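Local coordinates for iron binding protein FbpA (PDB 1Q35), which probably takes part in bacterial iron uptake as a periplasmic ferric-ion-binding protein of the solute-binding protein family, at residues G113-G118 with I217-S222; A184-I189 with K210-A215. All blocks are in the same frame, centred on the assembly; numbering follows the deposited sequence. Where two conformers were deposited one is given.

Contact 1: G113-G118 with I217-S222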
ATOM      1  N   GLY A 113      -1.660  13.346 -21.248  1.00 10.92           N
ATOM      2  CA  GLY A 113      -3.088  13.119 -21.212  1.00 11.10           C
ATOM      3  C   GLY A 113      -3.401  11.766 -20.587  1.00 11.64           C
ATOM      4  O   GLY A 113      -2.574  11.157 -19.901  1.00 11.55           O
ATOM      5  N   LYS A 114      -4.616  11.295 -20.828  1.00 12.46           N
ATOM      6  CA  LYS A 114      -5.090  10.032 -20.278  1.00 13.67           C
ATOM      7  C   LYS A 114      -4.516   8.869 -21.077  1.00 13.48           C
ATOM      8  O   LYS A 114      -4.388   8.946 -22.298  1.00 15.10           O
ATOM      9  CB  LYS A 114      -6.615  10.000 -20.326  1.00 14.78           C
ATOM     10  CG  LYS A 114      -7.267   8.976 -19.430  1.00 17.55           C
ATOM     11  CD  LYS A 114      -8.784   9.088 -19.502  1.00 20.56           C
ATOM     12  CE  LYS A 114      -9.341   8.371 -20.723  1.00 22.01           C
ATOM     13  NZ  LYS A 114      -9.089   9.079 -22.012  1.00 23.77           N
ATOM     14  N   LEU A 115      -4.163   7.789 -20.391  1.00 12.53           N
ATOM     15  CA  LEU A 115      -3.666   6.594 -21.061  1.00 12.10           C
ATOM     16  C   LEU A 115      -4.829   5.849 -21.702  1.00 11.79           C
ATOM     17  O   LEU A 115      -5.928   5.842 -21.158  1.00 11.73           O
ATOM     18  CB  LEU A 115      -2.959   5.682 -20.062  1.00 11.76           C
ATOM     19  CG  LEU A 115      -1.740   6.339 -19.415  1.00 13.07           C
ATOM     20  CD1 LEU A 115      -1.172   5.445 -18.338  1.00 13.78           C
ATOM     21  CD2 LEU A 115      -0.678   6.673 -20.463  1.00 14.03           C
ATOM     22  N   PRO A 116      -4.594   5.213 -22.848  1.00 11.90           N
ATOM     23  CA  PRO A 116      -5.648   4.454 -23.530  1.00 11.87           C
ATOM     24  C   PRO A 116      -5.944   3.144 -22.822  1.00 11.27           C
ATOM     25  O   PRO A 116      -5.078   2.602 -22.124  1.00 11.28           O
ATOM     26  CB  PRO A 116      -5.035   4.171 -24.902  1.00 12.32           C
ATOM     27  CG  PRO A 116      -3.571   4.105 -24.639  1.00 12.75           C
ATOM     28  CD  PRO A 116      -3.315   5.138 -23.572  1.00 12.26           C
ATOM     29  N   ALA A 117      -7.153   2.627 -23.005  1.00 11.03           N
ATOM     30  CA  ALA A 117      -7.475   1.284 -22.550  1.00 10.77           C
ATOM     31  C   ALA A 117      -6.456   0.302 -23.119  1.00 10.50           C
ATOM     32  O   ALA A 117      -6.060   0.398 -24.282  1.00 10.74           O
ATOM     33  CB  ALA A 117      -8.883   0.896 -22.978  1.00 11.01           C
ATOM     34  N   GLY A 118      -6.026  -0.630 -22.276  1.00  9.97           N
ATOM     35  CA  GLY A 118      -5.014  -1.611 -22.627  1.00  9.84           C
ATOM     36  C   GLY A 118      -3.619  -1.278 -22.128  1.00  9.64           C
ATOM     37  O   GLY A 118      -2.746  -2.137 -22.159  1.00 10.09           O
ATOM     38  N   ILE A 217      -2.872  13.216 -14.205  1.00  9.18           N
ATOM     39  CA  ILE A 217      -4.054  12.393 -14.399  1.00  9.18           C
ATOM     40  C   ILE A 217      -3.789  11.039 -13.745  1.00  8.70           C
ATOM     41  O   ILE A 217      -2.715  10.460 -13.912  1.00  8.48           O
ATOM     42  CB  ILE A 217      -4.346  12.225 -15.902  1.00  9.75           C
ATOM     43  CG1 ILE A 217      -4.776  13.570 -16.506  1.00 11.04           C
ATOM     44  CG2 ILE A 217      -5.421  11.158 -16.133  1.00 10.31           C
ATOM     45  CD1 ILE A 217      -4.702  13.605 -18.012  1.00 12.64           C
ATOM     46  N   ILE A 218      -4.771  10.548 -12.996  1.00  8.60           N
ATOM     47  CA  ILE A 218      -4.704   9.202 -12.430  1.00  8.60           C
ATOM     48  C   ILE A 218      -5.168   8.179 -13.473  1.00  8.33           C
ATOM     49  O   ILE A 218      -6.213   8.350 -14.107  1.00  9.46           O
ATOM     50  CB  ILE A 218      -5.514   9.102 -11.096  1.00  8.66           C
ATOM     51  CG1 ILE A 218      -5.331   7.725 -10.455  1.00  8.77           C
ATOM     52  CG2 ILE A 218      -7.005   9.394 -11.292  1.00  9.74           C
ATOM     53  CD1 ILE A 218      -5.688   7.675  -8.992  1.00  9.45           C
ATOM     54  N   ASN A 219      -4.377   7.128 -13.666  1.00  8.12           N
ATOM     55  CA  ASN A 219      -4.696   6.087 -14.641  1.00  8.13           C
ATOM     56  C   ASN A 219      -4.599   4.720 -13.995  1.00  7.91           C
ATOM     57  O   ASN A 219      -3.610   4.415 -13.336  1.00  7.96           O
ATOM     58  CB  ASN A 219      -3.740   6.103 -15.838  1.00  8.11           C
ATOM     59  CG  ASN A 219      -3.664   7.446 -16.528  1.00  8.33           C
ATOM     60  OD1 ASN A 219      -4.423   7.724 -17.460  1.00  9.22           O
ATOM     61  ND2 ASN A 219      -2.724   8.278 -16.093  1.00  8.57           N
ATOM     62  N   PHE A 220      -5.609   3.887 -14.225  1.00  7.95           N
ATOM     63  CA  PHE A 220      -5.638   2.517 -13.729  1.00  7.83           C
ATOM     64  C   PHE A 220      -5.243   1.591 -14.874  1.00  8.03           C
ATOM     65  O   PHE A 220      -6.000   1.440 -15.840  1.00  8.35           O
ATOM     66  CB  PHE A 220      -7.046   2.169 -13.237  1.00  7.96           C
ATOM     67  CG  PHE A 220      -7.538   3.069 -12.153  1.00  9.29           C
ATOM     68  CD1 PHE A 220      -8.546   3.988 -12.405  1.00 12.36           C
ATOM     69  CD2 PHE A 220      -6.998   3.001 -10.876  1.00 10.46           C
ATOM     70  CE1 PHE A 220      -9.003   4.824 -11.401  1.00 13.73           C
ATOM     71  CE2 PHE A 220      -7.454   3.835  -9.867  1.00 11.99           C
ATOM     72  CZ  PHE A 220      -8.452   4.751 -10.130  1.00 13.33           C
ATOM     73  N   PRO A 221      -4.055   0.993 -14.808  1.00  8.13           N
ATOM     74  CA  PRO A 221      -3.616   0.097 -15.882  1.00  8.52           C
ATOM     75  C   PRO A 221      -4.646  -0.981 -16.209  1.00  8.55           C
ATOM     76  O   PRO A 221      -5.298  -1.529 -15.321  1.00  8.78           O
ATOM     77  CB  PRO A 221      -2.322  -0.488 -15.323  1.00  8.80           C
ATOM     78  CG  PRO A 221      -1.802   0.604 -14.463  1.00  8.83           C
ATOM     79  CD  PRO A 221      -3.018   1.134 -13.767  1.00  8.22           C
ATOM     80  N   SER A 222      -4.795  -1.266 -17.498  1.00  8.38           N
ATOM     81  CA  SER A 222      -5.860  -2.131 -17.993  1.00  8.72           C
ATOM     82  C   SER A 222      -5.338  -3.126 -19.027  1.00  8.61           C
ATOM     83  O   SER A 222      -6.046  -3.499 -19.964  1.00  9.51           O
ATOM     84  CB  SER A 222      -6.997  -1.280 -18.564  1.00  9.35           C
ATOM     85  OG  SER A 222      -6.524  -0.398 -19.561  1.00 10.16           O
TER
HETATM   86  O   HOH W   1      -6.583   6.378 -17.961  1.00 36.35           O

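Contact 2: A184-I189 with K210-A215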
ATOM      1  N   ALA A 184       7.077  16.146  -9.328  1.00 10.53           N
ATOM      2  CA  ALA A 184       8.018  16.176 -10.438  1.00 10.71           C
ATOM      3  C   ALA A 184       7.294  16.246 -11.781  1.00 10.18           C
ATOM      4  O   ALA A 184       7.778  16.891 -12.699  1.00 10.66           O
ATOM      5  CB  ALA A 184       8.946  14.974 -10.383  1.00 10.90           C
ATOM      6  N   ILE A 185       6.136  15.595 -11.905  1.00  9.98           N
ATOM      7  CA  ILE A 185       5.304  15.739 -13.099  1.00 10.48           C
ATOM      8  C   ILE A 185       4.874  17.201 -13.246  1.00 10.55           C
ATOM      9  O   ILE A 185       4.969  17.791 -14.328  1.00 10.60           O
ATOM     10  CB  ILE A 185       4.067  14.802 -13.046  1.00 10.48           C
ATOM     11  CG1 ILE A 185       4.497  13.334 -13.173  1.00 10.28           C
ATOM     12  CG2 ILE A 185       3.085  15.178 -14.156  1.00 10.70           C
ATOM     13  CD1 ILE A 185       3.367  12.328 -12.973  1.00 10.87           C
ATOM     14  N   LYS A 186       4.400  17.794 -12.161  1.00 10.88           N
ATOM     15  CA  LYS A 186       3.974  19.190 -12.197  1.00 11.82           C
ATOM     16  C   LYS A 186       5.113  20.102 -12.672  1.00 11.95           C
ATOM     17  O   LYS A 186       4.890  21.001 -13.489  1.00 11.98           O
ATOM     18  CB  LYS A 186       3.468  19.627 -10.821  1.00 12.64           C
ATOM     19  CG  LYS A 186       3.011  21.074 -10.743  1.00 14.99           C
ATOM     20  CD  LYS A 186       3.927  21.903  -9.879  1.00 18.29           C
ATOM     21  CE  LYS A 186       3.320  23.261  -9.575  1.00 19.32           C
ATOM     22  NZ  LYS A 186       4.372  24.225  -9.160  1.00 21.15           N
ATOM     23  N   GLU A 187       6.323  19.857 -12.181  1.00 12.12           N
ATOM     24  CA  GLU A 187       7.483  20.692 -12.507  1.00 12.82           C
ATOM     25  C   GLU A 187       8.052  20.439 -13.908  1.00 12.43           C
ATOM     26  O   GLU A 187       8.865  21.217 -14.394  1.00 12.61           O
ATOM     27  CB  GLU A 187       8.574  20.509 -11.453  1.00 13.58           C
ATOM     28  CG  GLU A 187       8.189  21.070 -10.094  1.00 16.40           C
ATOM     29  CD  GLU A 187       9.234  20.824  -9.020  1.00 20.25           C
ATOM     30  OE1 GLU A 187       8.990  21.229  -7.866  1.00 23.05           O
ATOM     31  OE2 GLU A 187      10.292  20.230  -9.318  1.00 23.24           O
ATOM     32  N   GLY A 188       7.626  19.362 -14.562  1.00 12.16           N
ATOM     33  CA  GLY A 188       8.053  19.055 -15.915  1.00 12.25           C
ATOM     34  C   GLY A 188       9.215  18.084 -16.019  1.00 12.67           C
ATOM     35  O   GLY A 188       9.669  17.799 -17.116  1.00 13.64           O
ATOM     36  N   ILE A 189       9.682  17.566 -14.888  1.00 12.64           N
ATOM     37  CA  ILE A 189      10.823  16.648 -14.852  1.00 13.35           C
ATOM     38  C   ILE A 189      10.478  15.295 -15.462  1.00 13.19           C
ATOM     39  O   ILE A 189      11.307  14.655 -16.101  1.00 14.20           O
ATOM     40  CB  ILE A 189      11.304  16.459 -13.390  1.00 13.83           C
ATOM     41  CG1 ILE A 189      11.878  17.769 -12.831  0.65 14.67           C
ATOM     42  CG2 ILE A 189      12.318  15.323 -13.288  1.00 14.42           C
ATOM     43  CD1 ILE A 189      13.097  18.297 -13.567  0.65 15.36           C
ATOM     44  N   LYS A 210      -2.197  20.481  -3.901  1.00 14.05           N
ATOM     45  CA  LYS A 210      -3.300  20.332  -4.844  1.00 14.33           C
ATOM     46  C   LYS A 210      -2.852  20.642  -6.278  1.00 13.52           C
ATOM     47  O   LYS A 210      -3.304  20.003  -7.217  1.00 12.92           O
ATOM     48  CB  LYS A 210      -4.465  21.229  -4.428  1.00 15.37           C
ATOM     49  CG  LYS A 210      -5.740  21.099  -5.238  1.00 17.99           C
ATOM     50  CD  LYS A 210      -6.553  22.400  -5.240  1.00 20.67           C
ATOM     51  CE  LYS A 210      -6.602  23.110  -3.891  1.00 22.11           C
ATOM     52  NZ  LYS A 210      -5.646  24.258  -3.831  1.00 23.26           N
ATOM     53  N   SER A 211      -1.943  21.600  -6.436  1.00 12.86           N
ATOM     54  CA  SER A 211      -1.414  21.944  -7.758  1.00 12.84           C
ATOM     55  C   SER A 211      -0.620  20.793  -8.380  1.00 12.14           C
ATOM     56  O   SER A 211      -0.554  20.675  -9.606  1.00 12.18           O
ATOM     57  CB  SER A 211      -0.544  23.210  -7.700  1.00 13.22           C
ATOM     58  OG  SER A 211       0.646  23.002  -6.966  1.00 14.74           O
ATOM     59  N   TRP A 212      -0.023  19.949  -7.540  1.00 11.58           N
ATOM     60  CA  TRP A 212       0.681  18.766  -8.033  1.00 11.42           C
ATOM     61  C   TRP A 212      -0.321  17.812  -8.684  1.00 11.02           C
ATOM     62  O   TRP A 212      -0.137  17.386  -9.823  1.00 11.15           O
ATOM     63  CB  TRP A 212       1.435  18.028  -6.920  1.00 11.57           C
ATOM     64  CG  TRP A 212       2.324  18.857  -6.033  1.00 12.30           C
ATOM     65  CD1 TRP A 212       2.619  20.193  -6.143  1.00 12.97           C
ATOM     66  CD2 TRP A 212       3.031  18.386  -4.887  1.00 13.43           C
ATOM     67  NE1 TRP A 212       3.458  20.571  -5.124  1.00 13.94           N
ATOM     68  CE2 TRP A 212       3.729  19.483  -4.339  1.00 13.92           C
ATOM     69  CE3 TRP A 212       3.145  17.140  -4.259  1.00 14.15           C
ATOM     70  CZ2 TRP A 212       4.533  19.369  -3.203  1.00 14.88           C
ATOM     71  CZ3 TRP A 212       3.940  17.026  -3.133  1.00 14.73           C
ATOM     72  CH2 TRP A 212       4.625  18.135  -2.615  1.00 15.28           C
ATOM     73  N   ALA A 213      -1.387  17.495  -7.954  1.00 10.73           N
ATOM     74  CA  ALA A 213      -2.429  16.612  -8.467  1.00 10.68           C
ATOM     75  C   ALA A 213      -3.108  17.194  -9.699  1.00 10.71           C
ATOM     76  O   ALA A 213      -3.397  16.468 -10.636  1.00 10.57           O
ATOM     77  CB  ALA A 213      -3.454  16.315  -7.388  1.00 10.84           C
ATOM     78  N   GLU A 214      -3.354  18.504  -9.698  1.00 11.04           N
ATOM     79  CA  GLU A 214      -4.028  19.158 -10.818  1.00 11.57           C
ATOM     80  C   GLU A 214      -3.230  19.090 -12.118  1.00 10.98           C
ATOM     81  O   GLU A 214      -3.809  19.165 -13.197  1.00 11.45           O
ATOM     82  CB  GLU A 214      -4.359  20.616 -10.469  1.00 12.18           C
ATOM     83  CG  GLU A 214      -5.480  20.737  -9.447  1.00 14.86           C
ATOM     84  CD  GLU A 214      -5.626  22.124  -8.844  1.00 17.75           C
ATOM     85  OE1 GLU A 214      -6.700  22.383  -8.266  1.00 20.65           O
ATOM     86  OE2 GLU A 214      -4.687  22.945  -8.928  1.00 19.06           O
ATOM     87  N   ALA A 215      -1.913  18.938 -12.007  1.00 10.22           N
ATOM     88  CA  ALA A 215      -1.039  18.793 -13.168  1.00 10.03           C
ATOM     89  C   ALA A 215      -0.947  17.358 -13.688  1.00  9.73           C
ATOM     90  O   ALA A 215      -0.265  17.112 -14.671  1.00  9.95           O
ATOM     91  CB  ALA A 215       0.343  19.296 -12.831  1.00 10.47           C
TER

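Contact 1: G113-G118 with I217-S222
Leu115 and Asn219 form the middle of this contact, where a loop runs beside the end of strand 216-219 in the periplasmic binding protein fold. The two segments point almost the same way, 8° apart, yet they do not pair as strands. Side chains of 217-222 bridge to the loop backbone instead.

Two hydrogen bonds cross. Leu115 N donates to Asn219 OD1 at 2.9 Å, and the bond is nearly straight (177° at the hydrogen). The donor sits above the plane of the amide carbonyl. A water also donates to Asn219 OD1, at 2.6 Å, and it reaches Leu115 O through a weak bond. Asn219 is buried, and its ND2 bonds to Ile105 O and Thr107 OG1 of strand 96-108. The amide is thus held at both ends, which fixes its flip. The second bond links Gly118 and Ser222, and the backbone of Ser222 also bonds to Phe119.

Van der Waals contacts fill in around these bonds. The side chains of Leu115 and Asn219 cross at about a right angle. Leu115 CD1 lies 3.6 Å from Asn219 CB, while Leu115 CG is equally close to Asn219 CG. Ile217 reaches the start of the loop with its CD1 tip, 3.4 Å from Gly113 C. Lys114 adds its CG, 3.7 Å from Asn219 OD1.

At the far end the backbones close to 4.7 Å between Gly118 CA and Ser222 CA. Ser222 chi1 of 55° sets OG between its own backbone N and carbonyl carbon, and OG accepts from Gly118 N at 2.8 Å.

Contact 2: A184-I189 with K210-A215
Lys186 holds CG anti to its backbone N (chi1 179°), which carries CG to 3.8 Å from Ala215 CB and as close to Ser211 O. A bend at chi2 (-112°) then turns CD to 4.3 Å from Trp212 CD1, oblique to the ring. Beyond it, Lys186 CE comes to 3.7 Å from Ser211 OG.

The contact is van der Waals packing between the C-terminal end of helix 178-187 and helix 210-214 with the residue that follows it. Lys186 supplies most of it with the aliphatic part of its chain. Ala215 CB is the main partner, 3.7 Å from both Lys186 CA and Lys186 CB. Its small methyl lets the backbones approach to 5.1 Å between Lys186 CA and Ala215 CA. Lys186 CB also rests near Trp212 CA, at 4.0 Å. Ile185 CG2 faces Ala215 O at 3.9 Å.

Helix 178-187 ends here in a Schellman motif, with Gly188 at positive phi. Ile185 O also accepts a bond from Arg111 NH2. Ile185 packs on Tyr106 and Ser108 of strand 96-108, and the backbone of Ala215 bonds to Lys109. Trp212 and Ala213 touch Met203 of helix 198-205, which begins with Tyr198 and Tyr199, Fe(3+) ligands in another structure of this protein; no iron is bound here.

How the contacts relate
Both contacts lie near the surface, with centres about 17 Å apart on the same side of the chain's centre. They join through the chain itself, since helix 210-214 of contact 2 is followed, after Ala215, by strand 216-219 of contact 1. Both also touch strand 96-108 or the residue just after it: Ile105 and Thr107 at contact 1, Tyr106, Ser108 and Lys109 at contact 2. The chemistry differs. Contact 1 matches a loop to a strand end through side-chain-to-backbone hydrogen bonds and a water. Contact 2 sets helix against helix by aliphatic packing and buries less area, 203 against 330 Å². Its Trp212 side chain is about 9 Å from that of Tyr199, whereas contact 1 lies away from the iron site.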